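Local coordinates for aspartyl-tRNA synthetase 2 (Thermus thermophilus, PDB 1N9W), which attaches L-aspartate, activated by ATP as Asp-AMP, to both tRNA(Asp) and tRNA(Asn) with similar efficiency and works as a homodimer, at residues 215-220 and 392-397; 322-327 and 361-366. One frame throughout, in Å; residues are numbered along the deposited sequence.

Contact 1: residues 215-220 and 392-397; sequences LSLDVE and IGAERL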
# COMPACT_ATOMS: atom_id res chain seq x y z
N LEU B 215 8.22 5.22 7.01
CA LEU B 215 7.23 4.24 6.57
C LEU B 215 7.17 3.11 7.59
O LEU B 215 8.17 2.47 7.90
CB LEU B 215 7.62 3.69 5.20
CG LEU B 215 6.61 2.81 4.48
CD1 LEU B 215 5.31 3.58 4.28
CD2 LEU B 215 7.17 2.36 3.14
N SER B 216 5.97 2.85 8.11
CA SER B 216 5.80 1.79 9.09
C SER B 216 4.89 0.68 8.56
O SER B 216 3.82 0.96 8.03
CB SER B 216 5.22 2.38 10.37
OG SER B 216 5.13 1.39 11.38
N LEU B 217 5.33 -0.56 8.71
CA LEU B 217 4.53 -1.70 8.26
C LEU B 217 3.99 -2.33 9.54
O LEU B 217 4.68 -3.10 10.21
CB LEU B 217 5.40 -2.70 7.48
CG LEU B 217 6.46 -2.10 6.54
CD1 LEU B 217 7.32 -3.23 5.99
CD2 LEU B 217 5.80 -1.30 5.42
N ASP B 218 2.76 -1.97 9.87
CA ASP B 218 2.09 -2.43 11.07
C ASP B 218 1.24 -3.69 10.87
O ASP B 218 0.58 -3.86 9.84
CB ASP B 218 1.21 -1.31 11.62
CG ASP B 218 2.00 -0.03 11.90
OD1 ASP B 218 1.38 1.01 12.20
OD2 ASP B 218 3.24 -0.06 11.81
N VAL B 219 1.26 -4.55 11.88
CA VAL B 219 0.52 -5.80 11.87
C VAL B 219 -0.17 -5.97 13.22
O VAL B 219 0.44 -5.75 14.26
CB VAL B 219 1.47 -7.01 11.64
CG1 VAL B 219 0.65 -8.28 11.47
CG2 VAL B 219 2.34 -6.77 10.42
N GLU B 220 -1.44 -6.35 13.21
CA GLU B 220 -2.19 -6.57 14.44
C GLU B 220 -3.11 -7.77 14.18
O GLU B 220 -3.81 -7.82 13.16
CB GLU B 220 -3.00 -5.32 14.81
CG GLU B 220 -3.49 -5.25 16.27
CD GLU B 220 -2.40 -4.86 17.27
OE1 GLU B 220 -2.65 -4.99 18.49
OE2 GLU B 220 -1.30 -4.43 16.86
N ILE B 392 7.05 -2.65 11.62
CA ILE B 392 8.37 -2.78 11.02
C ILE B 392 8.82 -1.47 10.40
O ILE B 392 8.10 -0.87 9.60
CB ILE B 392 8.38 -3.87 9.92
CG1 ILE B 392 7.96 -5.21 10.53
CG2 ILE B 392 9.75 -3.96 9.28
CD1 ILE B 392 8.05 -6.37 9.56
N GLY B 393 10.00 -1.01 10.79
CA GLY B 393 10.54 0.22 10.25
C GLY B 393 11.04 -0.09 8.85
O GLY B 393 12.17 -0.55 8.68
N ALA B 394 10.19 0.15 7.86
CA ALA B 394 10.52 -0.12 6.47
C ALA B 394 11.90 0.38 6.04
O ALA B 394 12.70 -0.40 5.54
CB ALA B 394 9.43 0.47 5.55
N GLU B 395 12.18 1.66 6.24
CA GLU B 395 13.47 2.20 5.83
C GLU B 395 14.68 1.58 6.54
O GLU B 395 15.71 1.37 5.91
CB GLU B 395 13.53 3.71 6.01
CG GLU B 395 12.78 4.49 4.95
CD GLU B 395 11.35 4.76 5.35
OE1 GLU B 395 10.64 3.78 5.68
OE2 GLU B 395 10.94 5.94 5.33
N ARG B 396 14.56 1.31 7.83
CA ARG B 396 15.67 0.73 8.58
C ARG B 396 15.99 -0.65 8.06
O ARG B 396 17.16 -1.01 7.89
CB ARG B 396 15.34 0.63 10.06
CG ARG B 396 15.40 1.94 10.77
CD ARG B 396 15.13 1.75 12.24
NE ARG B 396 15.36 2.99 12.96
CZ ARG B 396 15.17 3.16 14.26
NH1 ARG B 396 14.74 2.15 15.02
NH2 ARG B 396 15.42 4.34 14.81
N LEU B 397 14.95 -1.43 7.82
CA LEU B 397 15.13 -2.77 7.30
C LEU B 397 15.88 -2.68 5.98
O LEU B 397 16.89 -3.35 5.78
CB LEU B 397 13.77 -3.43 7.08
CG LEU B 397 13.75 -4.78 6.36
CD1 LEU B 397 14.69 -5.77 7.06
CD2 LEU B 397 12.33 -5.29 6.36
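Residues 215-220 and 392-397 meet as antiparallel strands at the middle of the class II synthetase catalytic sheet, where strand 387-393 gives way to helix 394-402. This strand-to-helix junction, with G393, A394, E395 and R396 predicted to bind ATP, fits motif 3 of the class II fold. L217 and I392 form the hydrogen-bonded pair: I392 N donates to L217 O over 2.8 Å and L217 N to I392 O over 2.9 Å. Next comes the non-hydrogen-bonded pair S216 and G393, with G393 as N-cap of the helix. A further backbone bond, A394 N to L215 O at 3.1 Å, ties the first helical residue to the strand.

On the face of L217 and I392, two branched side chains meet at an angle, CB to CB 4.0 Å, and helices 119-141 and 227-248 cover that side. In L217, CG stands anti to the carbonyl carbon (chi1 -39°), a turn that carries CD2 to A394 CB, 4.0 Å away. Alanine suits the bend, because its single methyl fits between L215 and L217; A394 CB lies 3.7 Å from L215 CB.

E395 suits the first helical turn, since its chain, bent at chi2, brings the carboxylate back to the start of strand 215-222. R411 forms a salt bridge with E395 OE2, a charge partner for this buried acid. The N-H of L215 is shared between the two carboxylate oxygens: it bonds weakly to OE2, while E395 OE1 takes L215 N on its syn lone pair at 3.1 Å, with an N-H...O angle of 136°.

Contact 2: residues 322-327 and 361-366; sequences RPFYTY and ESLKAK
The ring of F324 lies against L363, joining the loop between strands 311-315 and 336-341 to helix 356-364. F324 is the second residue of a type I turn, P323 to T326. Its CG takes the crowded position between backbone N and carbonyl carbon (chi1 77°), and the ring presents a face to the leucine. L363 CD2 sits above the ring centre, 3.9 Å from the centroid and 11° off the normal, a CH-pi contact; L363 CG lies over the same face, nearest F324 CD1 at 3.6 Å. A forked leucine suits this place because the methyl CD2 can cover the ring's middle while CG packs over the CD1-CE1 side. F373 meets the same phenylalanine, ring planes steeply inclined.

K366 stretches across the turn, its chain extended until it bends at chi4 (-63°). Its CD packs on F324 CB at 3.5 Å, and NZ makes a weak bond to R322 O at 3.2 Å while also donating to R319 O. S362 OG lies 3.3 Å from F324 O, but E358 O and L359 O compete for its proton. The contact therefore rests mainly on apolar packing, and the lysine's charge is met by backbone carbonyls.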
# COMPACT_ATOMS: atom_id res chain seq x y z
N ARG B 322 7.66 -0.47 28.74
CA ARG B 322 6.58 -0.58 27.76
C ARG B 322 5.31 0.15 28.19
O ARG B 322 5.06 0.32 29.38
CB ARG B 322 6.25 -2.06 27.52
CG ARG B 322 7.41 -2.88 26.98
CD ARG B 322 8.05 -2.22 25.77
NE ARG B 322 8.63 -3.21 24.87
CZ ARG B 322 9.56 -2.96 23.97
NH1 ARG B 322 10.04 -1.73 23.83
NH2 ARG B 322 10.02 -3.94 23.20
N PRO B 323 4.51 0.59 27.21
CA PRO B 323 3.26 1.31 27.49
C PRO B 323 2.33 0.55 28.43
O PRO B 323 2.56 -0.63 28.73
CB PRO B 323 2.65 1.48 26.09
CG PRO B 323 3.86 1.62 25.23
CD PRO B 323 4.76 0.53 25.76
N PHE B 324 1.28 1.21 28.90
CA PHE B 324 0.33 0.60 29.82
C PHE B 324 -0.54 -0.46 29.17
O PHE B 324 -1.18 -1.25 29.87
CB PHE B 324 -0.56 1.68 30.43
CG PHE B 324 -1.63 2.17 29.51
CD1 PHE B 324 -2.87 1.53 29.45
CD2 PHE B 324 -1.40 3.24 28.66
CE1 PHE B 324 -3.86 1.96 28.58
CE2 PHE B 324 -2.38 3.69 27.78
CZ PHE B 324 -3.61 3.04 27.73
N TYR B 325 -0.58 -0.49 27.84
CA TYR B 325 -1.40 -1.47 27.14
C TYR B 325 -0.66 -2.78 26.86
O TYR B 325 -1.24 -3.71 26.30
CB TYR B 325 -1.95 -0.88 25.83
CG TYR B 325 -0.93 -0.23 24.92
CD1 TYR B 325 0.14 -0.96 24.39
CD2 TYR B 325 -1.04 1.12 24.57
CE1 TYR B 325 1.06 -0.37 23.53
CE2 TYR B 325 -0.12 1.72 23.72
CZ TYR B 325 0.92 0.97 23.20
OH TYR B 325 1.83 1.57 22.36
N THR B 326 0.60 -2.84 27.26
CA THR B 326 1.40 -4.04 27.05
C THR B 326 1.00 -5.10 28.07
O THR B 326 1.06 -4.86 29.27
CB THR B 326 2.89 -3.74 27.20
OG1 THR B 326 3.22 -2.61 26.39
CG2 THR B 326 3.72 -4.93 26.75
N TYR B 327 0.60 -6.27 27.58
CA TYR B 327 0.19 -7.38 28.44
C TYR B 327 1.27 -7.65 29.49
O TYR B 327 2.39 -8.04 29.16
CB TYR B 327 -0.04 -8.65 27.61
CG TYR B 327 -0.88 -9.70 28.31
CD1 TYR B 327 -2.26 -9.75 28.13
CD2 TYR B 327 -0.30 -10.62 29.18
CE1 TYR B 327 -3.05 -10.68 28.80
CE2 TYR B 327 -1.07 -11.56 29.86
CZ TYR B 327 -2.45 -11.58 29.67
OH TYR B 327 -3.22 -12.50 30.35
N GLU B 361 -6.40 -1.14 35.92
CA GLU B 361 -5.38 -1.33 36.93
C GLU B 361 -4.00 -0.84 36.49
O GLU B 361 -3.43 0.05 37.13
CB GLU B 361 -5.32 -2.81 37.33
CG GLU B 361 -4.67 -3.06 38.69
CD GLU B 361 -5.42 -2.37 39.83
OE1 GLU B 361 -6.61 -2.68 40.05
OE2 GLU B 361 -4.80 -1.50 40.50
N SER B 362 -3.47 -1.39 35.40
CA SER B 362 -2.15 -0.99 34.91
C SER B 362 -2.01 0.51 34.62
O SER B 362 -0.91 1.06 34.73
CB SER B 362 -1.79 -1.78 33.65
OG SER B 362 -2.80 -1.67 32.67
N LEU B 363 -3.10 1.16 34.24
CA LEU B 363 -3.04 2.59 33.97
C LEU B 363 -2.66 3.33 35.25
O LEU B 363 -1.82 4.24 35.24
CB LEU B 363 -4.39 3.10 33.47
CG LEU B 363 -4.43 3.52 31.99
CD1 LEU B 363 -5.86 3.91 31.61
CD2 LEU B 363 -3.48 4.68 31.76
N LYS B 364 -3.29 2.93 36.36
CA LYS B 364 -3.03 3.52 37.66
C LYS B 364 -1.59 3.24 38.06
O LYS B 364 -0.88 4.13 38.54
CB LYS B 364 -3.98 2.91 38.70
CG LYS B 364 -5.46 3.14 38.40
CD LYS B 364 -6.36 2.15 39.15
CE LYS B 364 -7.82 2.58 39.07
NZ LYS B 364 -8.16 3.03 37.68
N ALA B 365 -1.15 2.00 37.86
CA ALA B 365 0.22 1.62 38.19
C ALA B 365 1.22 2.46 37.39
O ALA B 365 2.43 2.38 37.63
CB ALA B 365 0.44 0.14 37.92
N LYS B 366 0.73 3.26 36.45
CA LYS B 366 1.59 4.11 35.65
C LYS B 366 1.29 5.60 35.84
O LYS B 366 1.56 6.42 34.96
CB LYS B 366 1.46 3.75 34.16
CG LYS B 366 2.20 2.48 33.79
CD LYS B 366 2.30 2.31 32.29
CE LYS B 366 3.23 1.15 31.92
NZ LYS B 366 4.64 1.37 32.38

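How the contacts relate
Both contacts belong to the class II catalytic domain but occupy different parts of it: the centre of contact 1 lies about 7 Å from the chain centre, that of contact 2 about 31 Å, at the end of strand 344-351. Their centres are 24 Å apart and their nearest atoms about 8 Å, without touching; 322-327 and 361-366 both fall between 220 and 392 in sequence. Strand 344-351, which pairs with 387-393, links them through the predicted substrate site. G393 lies about 6 Å from the side chain of E345, predicted to bind ATP, while R322 and S348, the latter predicted to bind aspartate, have side chains about 4 Å apart. R322 also salt-bridges D338.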